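Local coordinates for protein probable thiol peroxidase (Chromobacterium violaceum, PDB 3KEB) that probably acts as a peroxidase that reduces peroxides through a redox-active centre in a thioredoxin-like redoxin domain, at residues F6-Y10 against R154-T158; V34-K38 against P93-A97; Y27-F31 against L43-S47; P138-L142 against F162-I167. All coordinates share one frame. Where two conformers were deposited one is given. Numbering follows the deposited sequence.

Interaction 1: F6-Y10 against R154-T158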
loop_
_atom_site.group_PDB
_atom_site.type_symbol
_atom_site.label_atom_id
_atom_site.label_comp_id
_atom_site.label_asym_id
_atom_site.label_seq_id
_atom_site.Cartn_x
_atom_site.Cartn_y
_atom_site.Cartn_z
ATOM N N PHE A 6 13.330 1.828 20.065
ATOM C CA PHE A 6 12.086 2.594 20.163
ATOM C C PHE A 6 10.827 1.694 20.121
ATOM O O PHE A 6 10.853 0.690 19.462
ATOM C CB PHE A 6 12.050 3.592 19.028
ATOM C CG PHE A 6 11.022 4.661 19.225
ATOM C CD1 PHE A 6 11.292 5.780 19.983
ATOM C CD2 PHE A 6 9.754 4.492 18.728
ATOM C CE1 PHE A 6 10.300 6.762 20.171
ATOM C CE2 PHE A 6 8.780 5.417 18.974
ATOM C CZ PHE A 6 9.072 6.549 19.682
ATOM N N TRP A 7 9.709 2.122 20.766
ATOM C CA TRP A 7 8.457 1.374 20.767
ATOM C C TRP A 7 7.307 2.306 20.534
ATOM O O TRP A 7 7.298 3.435 21.031
ATOM C CB TRP A 7 8.192 0.686 22.120
ATOM C CG TRP A 7 9.209 -0.272 22.547
ATOM C CD1 TRP A 7 10.426 0.022 23.113
ATOM C CD2 TRP A 7 9.140 -1.698 22.465
ATOM N NE1 TRP A 7 11.113 -1.114 23.358
ATOM C CE2 TRP A 7 10.365 -2.196 22.975
ATOM C CE3 TRP A 7 8.174 -2.603 22.015
ATOM C CZ2 TRP A 7 10.653 -3.577 23.058
ATOM C CZ3 TRP A 7 8.452 -3.989 22.100
ATOM C CH2 TRP A 7 9.690 -4.455 22.618
ATOM N N VAL A 8 6.310 1.799 19.805
ATOM C CA VAL A 8 5.087 2.514 19.586
ATOM C C VAL A 8 3.951 1.665 20.126
ATOM O O VAL A 8 3.892 0.440 19.906
ATOM C CB VAL A 8 4.869 2.903 18.058
ATOM C CG1 VAL A 8 4.739 1.648 17.172
ATOM C CG2 VAL A 8 3.688 3.896 17.923
ATOM N N GLN A 9 3.048 2.324 20.836
ATOM C CA GLN A 9 1.865 1.698 21.375
ATOM C C GLN A 9 0.699 1.880 20.417
ATOM O O GLN A 9 0.388 3.005 20.013
ATOM C CB GLN A 9 1.521 2.323 22.730
ATOM C CG GLN A 9 0.436 1.581 23.539
ATOM C CD GLN A 9 0.931 0.304 24.295
ATOM O OE1 GLN A 9 2.114 0.212 24.721
ATOM N NE2 GLN A 9 0.012 -0.681 24.474
ATOM N N TYR A 10 0.058 0.753 20.089
ATOM C CA TYR A 10 -1.077 0.717 19.168
ATOM C C TYR A 10 -2.137 -0.087 19.887
ATOM O O TYR A 10 -2.060 -1.288 19.968
ATOM C CB TYR A 10 -0.659 0.074 17.817
ATOM C CG TYR A 10 -1.798 -0.222 16.878
ATOM C CD1 TYR A 10 -2.589 0.793 16.392
ATOM C CD2 TYR A 10 -2.043 -1.513 16.429
ATOM C CE1 TYR A 10 -3.639 0.531 15.523
ATOM C CE2 TYR A 10 -3.086 -1.784 15.527
ATOM C CZ TYR A 10 -3.856 -0.760 15.071
ATOM O OH TYR A 10 -4.877 -0.988 14.184
ATOM N N ARG A 154 9.254 10.812 16.808
ATOM C CA ARG A 154 8.367 9.671 16.553
ATOM C C ARG A 154 7.357 9.566 17.636
ATOM O O ARG A 154 7.672 9.786 18.793
ATOM C CB ARG A 154 9.186 8.399 16.548
ATOM C CG ARG A 154 10.018 8.364 15.411
ATOM C CD ARG A 154 10.804 7.101 15.367
ATOM N NE ARG A 154 11.903 7.093 16.343
ATOM C CZ ARG A 154 12.834 6.144 16.424
ATOM N NH1 ARG A 154 12.804 5.112 15.621
ATOM N NH2 ARG A 154 13.809 6.194 17.359
ATOM N N LEU A 155 6.112 9.320 17.266
ATOM C CA LEU A 155 5.088 9.136 18.234
ATOM C C LEU A 155 5.281 7.835 19.004
ATOM O O LEU A 155 5.490 6.780 18.407
ATOM C CB LEU A 155 3.698 9.112 17.549
ATOM C CG LEU A 155 3.190 10.361 16.874
ATOM C CD1 LEU A 155 1.683 10.082 16.442
ATOM C CD2 LEU A 155 3.354 11.549 17.832
ATOM N N ALA A 156 5.142 7.910 20.321
ATOM C CA ALA A 156 5.161 6.734 21.183
ATOM C C ALA A 156 3.823 5.988 21.281
ATOM O O ALA A 156 3.794 4.875 21.780
ATOM C CB ALA A 156 5.713 7.082 22.597
ATOM N N ASN A 157 2.747 6.617 20.806
ATOM C CA ASN A 157 1.398 6.051 20.826
ATOM C C ASN A 157 0.682 6.575 19.589
ATOM O O ASN A 157 0.791 7.758 19.308
ATOM C CB ASN A 157 0.612 6.463 22.081
ATOM C CG ASN A 157 -0.719 5.737 22.211
ATOM O OD1 ASN A 157 -1.581 5.851 21.349
ATOM N ND2 ASN A 157 -0.909 5.008 23.313
ATOM N N THR A 158 -0.064 5.709 18.892
ATOM C CA THR A 158 -0.671 6.037 17.619
ATOM C C THR A 158 -1.787 7.029 17.702
ATOM O O THR A 158 -2.114 7.628 16.644
ATOM C CB THR A 158 -1.182 4.759 16.912
ATOM O OG1 THR A 158 -2.095 4.083 17.748
ATOM C CG2 THR A 158 -0.021 3.800 16.535
#
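Two backbone hydrogen bonds fix the register here: Q9 N to A156 O at 2.8 Å (161° at the hydrogen) and T158 N to Q9 O at 3.0 Å (154°). Q9 both donates to the residue before N157 and accepts from the one after it, the pattern of a single parallel bridge, and the CA atoms of Q9 and N157 lie 4.4 Å apart. CA-H...O contacts flank the bonds, V8 CA to A156 O at 3.5 Å and N157 CA to Q9 O at 3.3 Å.

Side-chain conformations shape the rest. F6, with chi1 t, swings its ring across to R154, whose guanidinium stacks nearly flat on it: planes at 21°, and R154 CZ 4.2 Å from the F6 ring centroid, an off-centre cation-pi contact. R154 NH1 has its hydrogen bond with G124 O. V8, chi1 p, places CG2 3.4 Å from L155 O and 4.0 Å from T158 CG2. T158, also p, presents OG1 to the edge of the Y10 ring, 3.6 Å from Y10 CD1, while OG1 is hydrogen-bonded to H64. The Q9 amide leads away, toward G11.

Strand 7-10 pairs antiparallel with strand 13-16, so the arrangement docks an N-terminal beta-hairpin onto the loop before the C-terminal helix; such a hairpin is a feature of Tpx-type peroxiredoxins.

Interaction 2: V34-K38 against P93-A97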
loop_
_atom_site.group_PDB
_atom_site.type_symbol
_atom_site.label_atom_id
_atom_site.label_comp_id
_atom_site.label_asym_id
_atom_site.label_seq_id
_atom_site.Cartn_x
_atom_site.Cartn_y
_atom_site.Cartn_z
ATOM N N VAL A 34 7.103 6.875 -4.677
ATOM C CA VAL A 34 6.204 7.130 -5.786
ATOM C C VAL A 34 4.999 7.881 -5.266
ATOM O O VAL A 34 4.445 7.582 -4.233
ATOM C CB VAL A 34 5.828 5.836 -6.542
ATOM C CG1 VAL A 34 5.376 4.816 -5.595
ATOM C CG2 VAL A 34 4.767 6.107 -7.607
ATOM N N ASP A 35 4.622 8.929 -5.957
ATOM C CA ASP A 35 3.516 9.773 -5.502
ATOM C C ASP A 35 2.159 9.278 -5.960
ATOM O O ASP A 35 2.047 8.284 -6.654
ATOM C CB ASP A 35 3.751 11.233 -5.909
ATOM C CG ASP A 35 3.587 11.507 -7.398
ATOM O OD1 ASP A 35 2.923 10.772 -8.193
ATOM O OD2 ASP A 35 4.135 12.597 -7.807
ATOM N N ASP A 36 1.114 10.006 -5.596
ATOM C CA ASP A 36 -0.229 9.550 -5.877
ATOM C C ASP A 36 -0.642 9.495 -7.339
ATOM O O ASP A 36 -1.621 8.795 -7.679
ATOM C CB ASP A 36 -1.262 10.298 -5.036
ATOM C CG ASP A 36 -1.335 11.803 -5.344
ATOM O OD1 ASP A 36 -0.317 12.498 -5.266
ATOM O OD2 ASP A 36 -2.431 12.288 -5.706
ATOM N N GLN A 37 0.075 10.179 -8.216
ATOM C CA GLN A 37 -0.129 10.033 -9.663
ATOM C C GLN A 37 0.860 9.091 -10.302
ATOM O O GLN A 37 1.025 9.106 -11.511
ATOM C CB GLN A 37 -0.015 11.394 -10.333
ATOM C CG GLN A 37 -1.061 12.409 -9.773
ATOM C CD GLN A 37 -0.826 13.826 -10.289
ATOM O OE1 GLN A 37 -0.114 14.623 -9.656
ATOM N NE2 GLN A 37 -1.383 14.130 -11.465
ATOM N N LYS A 38 1.521 8.281 -9.480
ATOM C CA LYS A 38 2.437 7.219 -9.951
ATOM C C LYS A 38 3.802 7.694 -10.494
ATOM O O LYS A 38 4.602 6.878 -11.006
ATOM C CB LYS A 38 1.730 6.244 -10.910
ATOM C CG LYS A 38 0.455 5.631 -10.316
ATOM C CD LYS A 38 -0.082 4.594 -11.261
ATOM C CE LYS A 38 -1.382 3.907 -10.862
ATOM N NZ LYS A 38 -2.566 4.880 -10.773
ATOM N N PRO A 93 -0.188 4.027 -4.351
ATOM C CA PRO A 93 -0.497 5.267 -5.027
ATOM C C PRO A 93 -1.985 5.425 -5.350
ATOM O O PRO A 93 -2.527 6.527 -5.223
ATOM C CB PRO A 93 0.343 5.192 -6.282
ATOM C CG PRO A 93 1.532 4.357 -5.910
ATOM C CD PRO A 93 0.967 3.326 -4.936
ATOM N N SER A 94 -2.643 4.363 -5.776
ATOM C CA SER A 94 -4.081 4.433 -6.104
ATOM C C SER A 94 -4.923 4.908 -4.904
ATOM O O SER A 94 -5.882 5.704 -5.070
ATOM C CB SER A 94 -4.589 3.062 -6.593
ATOM O OG SER A 94 -3.684 2.561 -7.604
ATOM N N SER A 95 -4.658 4.339 -3.730
ATOM C CA SER A 95 -5.362 4.766 -2.509
ATOM C C SER A 95 -5.028 6.196 -2.093
ATOM O O SER A 95 -5.900 6.902 -1.612
ATOM C CB SER A 95 -5.072 3.830 -1.330
ATOM O OG SER A 95 -5.481 2.520 -1.666
ATOM N N LEU A 96 -3.780 6.618 -2.286
ATOM C CA LEU A 96 -3.375 8.014 -1.992
ATOM C C LEU A 96 -4.155 8.970 -2.936
ATOM O O LEU A 96 -4.675 10.003 -2.509
ATOM C CB LEU A 96 -1.859 8.160 -2.113
ATOM C CG LEU A 96 -1.028 7.419 -1.066
ATOM C CD1 LEU A 96 0.506 7.475 -1.381
ATOM C CD2 LEU A 96 -1.338 7.951 0.331
ATOM N N ALA A 97 -4.266 8.606 -4.212
ATOM C CA ALA A 97 -5.030 9.390 -5.170
ATOM C C ALA A 97 -6.499 9.481 -4.787
ATOM O O ALA A 97 -7.118 10.574 -4.871
ATOM C CB ALA A 97 -4.826 8.862 -6.579
#
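V34, at the end of strand 32-35, begins the contact by setting CG1 3.9 Å from P93 CG, an apolar touch on the first turn of helix 93-103. D35 O lies 3.5 Å from P93 CB, while the D35 CA-to-CB bond points away; D35 starts a type I turn that runs to K38, closed by the K38 N to D35 O hydrogen bond of 2.9 Å. D36 is the centre of the contact: its CA is 4.4 Å from that of P93, its CB packs 3.7 Å from L96 CB, and its O rests 3.4 Å from A97 CB. K38 lays its chain across the proline, CG 4.1 Å from P93 CB.

Between the segments, then, the contact is van der Waals in nature. The polar ends find partners beyond it: D36 forms a salt bridge with R100 of the same helix, while K38 NZ (a salt bridge) and S94 OG (a hydrogen bond) meet E61 of the second subunit, so the turn and the helix start also take part in the subunit interface.

Interaction 3: Y27-F31 against L43-S47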
loop_
_atom_site.group_PDB
_atom_site.type_symbol
_atom_site.label_atom_id
_atom_site.label_comp_id
_atom_site.label_asym_id
_atom_site.label_seq_id
_atom_site.Cartn_x
_atom_site.Cartn_y
_atom_site.Cartn_z
ATOM N N TYR A 27 21.527 15.607 7.641
ATOM C CA TYR A 27 20.951 15.753 6.305
ATOM C C TYR A 27 19.972 14.588 6.104
ATOM O O TYR A 27 20.263 13.459 6.528
ATOM C CB TYR A 27 22.025 15.750 5.225
ATOM C CG TYR A 27 22.796 17.051 5.100
ATOM C CD1 TYR A 27 22.367 18.074 4.236
ATOM C CD2 TYR A 27 23.937 17.268 5.823
ATOM C CE1 TYR A 27 23.093 19.257 4.103
ATOM C CE2 TYR A 27 24.651 18.449 5.687
ATOM C CZ TYR A 27 24.209 19.440 4.832
ATOM O OH TYR A 27 24.938 20.608 4.723
ATOM N N LEU A 28 18.792 14.877 5.555
ATOM C CA LEU A 28 17.811 13.815 5.265
ATOM C C LEU A 28 18.408 12.707 4.433
ATOM O O LEU A 28 19.175 12.959 3.432
ATOM C CB LEU A 28 16.568 14.361 4.580
ATOM C CG LEU A 28 15.643 15.344 5.309
ATOM C CD1 LEU A 28 14.751 16.053 4.334
ATOM C CD2 LEU A 28 14.837 14.648 6.417
ATOM N N PRO A 29 18.097 11.454 4.810
ATOM C CA PRO A 29 18.446 10.348 3.893
ATOM C C PRO A 29 17.711 10.461 2.577
ATOM O O PRO A 29 16.572 10.921 2.544
ATOM C CB PRO A 29 17.991 9.076 4.658
ATOM C CG PRO A 29 18.083 9.460 6.096
ATOM C CD PRO A 29 17.562 10.936 6.071
ATOM N N SER A 30 18.375 10.045 1.497
ATOM C CA SER A 30 17.779 10.058 0.196
ATOM C C SER A 30 16.621 9.090 0.201
ATOM O O SER A 30 16.560 8.163 1.010
ATOM C CB SER A 30 18.791 9.682 -0.879
ATOM O OG SER A 30 19.191 8.346 -0.664
ATOM N N PHE A 31 15.658 9.337 -0.656
ATOM C CA PHE A 31 14.578 8.379 -0.855
ATOM C C PHE A 31 14.194 8.315 -2.330
ATOM O O PHE A 31 14.438 9.273 -3.089
ATOM C CB PHE A 31 13.376 8.667 0.091
ATOM C CG PHE A 31 12.711 10.016 -0.066
ATOM C CD1 PHE A 31 12.743 10.936 1.005
ATOM C CD2 PHE A 31 11.961 10.351 -1.192
ATOM C CE1 PHE A 31 12.102 12.145 0.912
ATOM C CE2 PHE A 31 11.326 11.608 -1.318
ATOM C CZ PHE A 31 11.366 12.491 -0.260
ATOM N N LEU A 43 14.049 13.396 -3.029
ATOM C CA LEU A 43 14.293 14.694 -2.360
ATOM C C LEU A 43 14.390 15.833 -3.344
ATOM O O LEU A 43 13.765 16.881 -3.171
ATOM C CB LEU A 43 15.598 14.646 -1.544
ATOM C CG LEU A 43 15.409 14.119 -0.138
ATOM C CD1 LEU A 43 16.775 14.096 0.582
ATOM C CD2 LEU A 43 14.411 14.949 0.614
ATOM N N GLU A 44 15.090 15.588 -4.442
ATOM C CA GLU A 44 15.213 16.585 -5.520
ATOM C C GLU A 44 13.897 17.014 -6.105
ATOM O O GLU A 44 13.838 18.044 -6.730
ATOM C CB GLU A 44 16.066 16.040 -6.670
ATOM C CG GLU A 44 17.529 15.861 -6.296
ATOM C CD GLU A 44 17.746 14.860 -5.165
ATOM O OE1 GLU A 44 17.096 13.763 -5.149
ATOM O OE2 GLU A 44 18.558 15.198 -4.270
ATOM N N SER A 45 12.840 16.220 -5.938
ATOM C CA SER A 45 11.529 16.632 -6.411
ATOM C C SER A 45 11.000 17.828 -5.636
ATOM O O SER A 45 10.017 18.406 -6.066
ATOM C CB SER A 45 10.488 15.515 -6.220
ATOM O OG SER A 45 10.910 14.353 -6.834
ATOM N N PHE A 46 11.551 18.073 -4.442
ATOM C CA PHE A 46 11.116 19.130 -3.534
ATOM C C PHE A 46 12.296 20.047 -3.308
ATOM O O PHE A 46 12.695 20.328 -2.184
ATOM C CB PHE A 46 10.637 18.516 -2.220
ATOM C CG PHE A 46 9.657 17.408 -2.422
ATOM C CD1 PHE A 46 8.360 17.693 -2.790
ATOM C CD2 PHE A 46 10.049 16.087 -2.345
ATOM C CE1 PHE A 46 7.448 16.693 -3.022
ATOM C CE2 PHE A 46 9.120 15.071 -2.551
ATOM C CZ PHE A 46 7.821 15.386 -2.914
ATOM N N SER A 47 12.862 20.547 -4.392
ATOM C CA SER A 47 14.033 21.381 -4.233
ATOM C C SER A 47 13.641 22.823 -3.865
ATOM O O SER A 47 12.497 23.307 -4.093
ATOM C CB SER A 47 14.945 21.295 -5.459
ATOM O OG SER A 47 14.194 21.646 -6.601
HETATM O O HOH W 1 16.312 11.397 -2.817
#
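L43 dominates the second segment, with 116 Å² covered by residues 27-31. Its CD2 sits 3.6 Å from F31 CE1 and 3.9 Å from L28 CD1, whereas its CD1 approaches the backbone, 3.7 Å from P29 O and 4.2 Å from S30 CA; the leucine therefore plugs the concave side of the incoming chain. L43 N lies over one face of the F31 ring and donates to a water at 3.0 Å. The same water accepts from F31 N at 3.1 Å, so a solvent bridge joins the two backbones. E44 adds a weak bond to it, E44 OE1 to the water oxygen being 3.4 Å. At S45 the chain is still in the short 3-10 turn, and S45 OG turns back to A42 N. F46 N then closes that turn on L43 O at 2.8 Å, and the F46 ring brings CE2 4.1 Å from F31 CZ, near the plane of the F31 ring.

Residues 27-31 lead into strand 32-35 and residues 43-47 lead out of strand 40-42, its antiparallel neighbour. A small apolar cluster with one bridging water thus closes the open end of a beta-hairpin at the edge of the thioredoxin-like sheet.

Interaction 4: P138-L142 against F162-I167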
loop_
_atom_site.group_PDB
_atom_site.type_symbol
_atom_site.label_atom_id
_atom_site.label_comp_id
_atom_site.label_asym_id
_atom_site.label_seq_id
_atom_site.Cartn_x
_atom_site.Cartn_y
_atom_site.Cartn_z
ATOM N N PRO A 138 4.416 6.276 12.872
ATOM C CA PRO A 138 4.164 7.701 12.700
ATOM C C PRO A 138 5.276 8.620 13.288
ATOM O O PRO A 138 5.777 8.380 14.388
ATOM C CB PRO A 138 2.831 7.915 13.418
ATOM C CG PRO A 138 2.772 6.805 14.368
ATOM C CD PRO A 138 3.312 5.648 13.607
ATOM N N ALA A 139 5.703 9.593 12.478
ATOM C CA ALA A 139 6.840 10.458 12.787
ATOM C C ALA A 139 6.739 11.772 12.030
ATOM O O ALA A 139 5.931 11.949 11.081
ATOM C CB ALA A 139 8.184 9.727 12.501
ATOM N N ILE A 140 7.446 12.753 12.550
ATOM C CA ILE A 140 7.455 14.060 11.925
ATOM C C ILE A 140 8.840 14.541 11.881
ATOM O O ILE A 140 9.582 14.350 12.845
ATOM C CB ILE A 140 6.537 15.094 12.642
ATOM C CG1 ILE A 140 6.493 16.407 11.866
ATOM C CG2 ILE A 140 6.962 15.368 14.132
ATOM C CD1 ILE A 140 5.230 17.299 12.299
ATOM N N ILE A 141 9.201 15.173 10.772
ATOM C CA ILE A 141 10.552 15.743 10.610
ATOM C C ILE A 141 10.488 17.065 9.899
ATOM O O ILE A 141 9.978 17.157 8.791
ATOM C CB ILE A 141 11.445 14.839 9.740
ATOM C CG1 ILE A 141 11.538 13.436 10.308
ATOM C CG2 ILE A 141 12.882 15.444 9.568
ATOM C CD1 ILE A 141 12.256 12.444 9.380
ATOM N N LEU A 142 10.971 18.104 10.566
ATOM C CA LEU A 142 11.096 19.435 9.998
ATOM C C LEU A 142 12.524 19.575 9.465
ATOM O O LEU A 142 13.511 19.435 10.223
ATOM C CB LEU A 142 10.871 20.504 11.060
ATOM C CG LEU A 142 11.149 21.948 10.685
ATOM C CD1 LEU A 142 10.155 22.451 9.628
ATOM C CD2 LEU A 142 11.209 22.827 11.989
ATOM N N PHE A 162 1.685 15.003 17.233
ATOM C CA PHE A 162 3.027 15.566 17.310
ATOM C C PHE A 162 3.081 16.775 18.248
ATOM O O PHE A 162 2.067 17.426 18.497
ATOM C CB PHE A 162 3.471 16.001 15.903
ATOM C CG PHE A 162 3.420 14.908 14.877
ATOM C CD1 PHE A 162 4.168 13.735 15.048
ATOM C CD2 PHE A 162 2.661 15.063 13.716
ATOM C CE1 PHE A 162 4.119 12.713 14.129
ATOM C CE2 PHE A 162 2.660 14.047 12.754
ATOM C CZ PHE A 162 3.374 12.880 12.972
ATOM N N ASP A 163 4.279 17.121 18.721
ATOM C CA ASP A 163 4.501 18.246 19.622
ATOM C C ASP A 163 4.634 19.528 18.797
ATOM O O ASP A 163 5.735 20.068 18.607
ATOM C CB ASP A 163 5.758 18.020 20.451
ATOM C CG ASP A 163 5.897 19.012 21.605
ATOM O OD1 ASP A 163 5.174 19.998 21.648
ATOM O OD2 ASP A 163 6.775 18.782 22.470
ATOM N N PHE A 164 3.473 19.994 18.313
ATOM C CA PHE A 164 3.437 21.119 17.446
ATOM C C PHE A 164 3.943 22.361 18.183
ATOM O O PHE A 164 4.619 23.183 17.582
ATOM C CB PHE A 164 2.031 21.356 16.914
ATOM C CG PHE A 164 1.528 20.281 15.998
ATOM C CD1 PHE A 164 2.184 19.986 14.807
ATOM C CD2 PHE A 164 0.419 19.537 16.348
ATOM C CE1 PHE A 164 1.730 18.961 13.962
ATOM C CE2 PHE A 164 -0.046 18.535 15.517
ATOM C CZ PHE A 164 0.609 18.232 14.345
ATOM N N ASP A 165 3.622 22.501 19.472
ATOM C CA ASP A 165 4.163 23.635 20.238
ATOM C C ASP A 165 5.694 23.710 20.188
ATOM O O ASP A 165 6.271 24.804 20.064
ATOM C CB ASP A 165 3.693 23.621 21.674
ATOM C CG ASP A 165 2.222 24.016 21.813
ATOM O OD1 ASP A 165 1.637 24.580 20.846
ATOM O OD2 ASP A 165 1.649 23.718 22.885
ATOM N N ALA A 166 6.356 22.573 20.268
ATOM C CA ALA A 166 7.817 22.552 20.163
ATOM C C ALA A 166 8.334 22.985 18.779
ATOM O O ALA A 166 9.328 23.724 18.654
ATOM C CB ALA A 166 8.346 21.139 20.497
ATOM N N ILE A 167 7.662 22.506 17.738
ATOM C CA ILE A 167 7.993 22.889 16.355
ATOM C C ILE A 167 7.736 24.399 16.156
ATOM O O ILE A 167 8.592 25.120 15.615
ATOM C CB ILE A 167 7.200 22.041 15.320
ATOM C CG1 ILE A 167 7.414 20.541 15.563
ATOM C CG2 ILE A 167 7.572 22.468 13.902
ATOM C CD1 ILE A 167 6.610 19.582 14.612
#
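I140 is the main bump of the strand. It presses against the face of the F162 ring, with I140 CB 3.6 Å from the ring centroid and only 9° off the ring normal, a CH-pi contact, and CG2 comes within 3.4 Å of F162 CD1. The CD1 end of I140 fills the space beyond, 3.5 Å from I167 CD1 and 4.2 Å from F164 CE1, so one isoleucine meets both phenylalanines and the first turn of the helix. I167 answers as the opposing bump: while its CD1 meets I140, its CG2 lies 4.1 Å from L142 CD2, settling it between the two strand residues that point toward the helix. I141, lying between them in sequence, points away. The F162 ring also reaches along the strand, CZ 3.3 Å from A139 O.

D163 shapes the entry to this helix: as N-cap, its OD1 accepts from A166 N at 3.2 Å.

Strand 139-143 lies between strands 51-55 and 149-154. Helix 164-177 starts over this face of the sheet beside helix 67-77, which contributes L69 and T73 against F162 and F76 against F164 and I167.

From the N terminus, residues 6-10 open interaction 1, which closes only at 154-158 and encloses interactions 2 and 3. Within that span 27-31 opens interaction 3 and 34-38 opens interaction 2; 43-47 closes the former before 93-97 closes the latter, so these two cross, sharing the hairpin of strands 32-35 and 40-42. Interaction 4 opens at 138-142 and closes at 162-167, crossing interaction 1. Those two touch directly: L155 N lies 3.0 Å from P138 O, a probable hydrogen bond, and L155 CD2 lies 3.6 Å from F162 CD1. Interaction 3 reaches interaction 4 through L28 CD2 and I141 CG2, 3.8 Å apart, linking edge hairpin, central sheet and C-terminal helix.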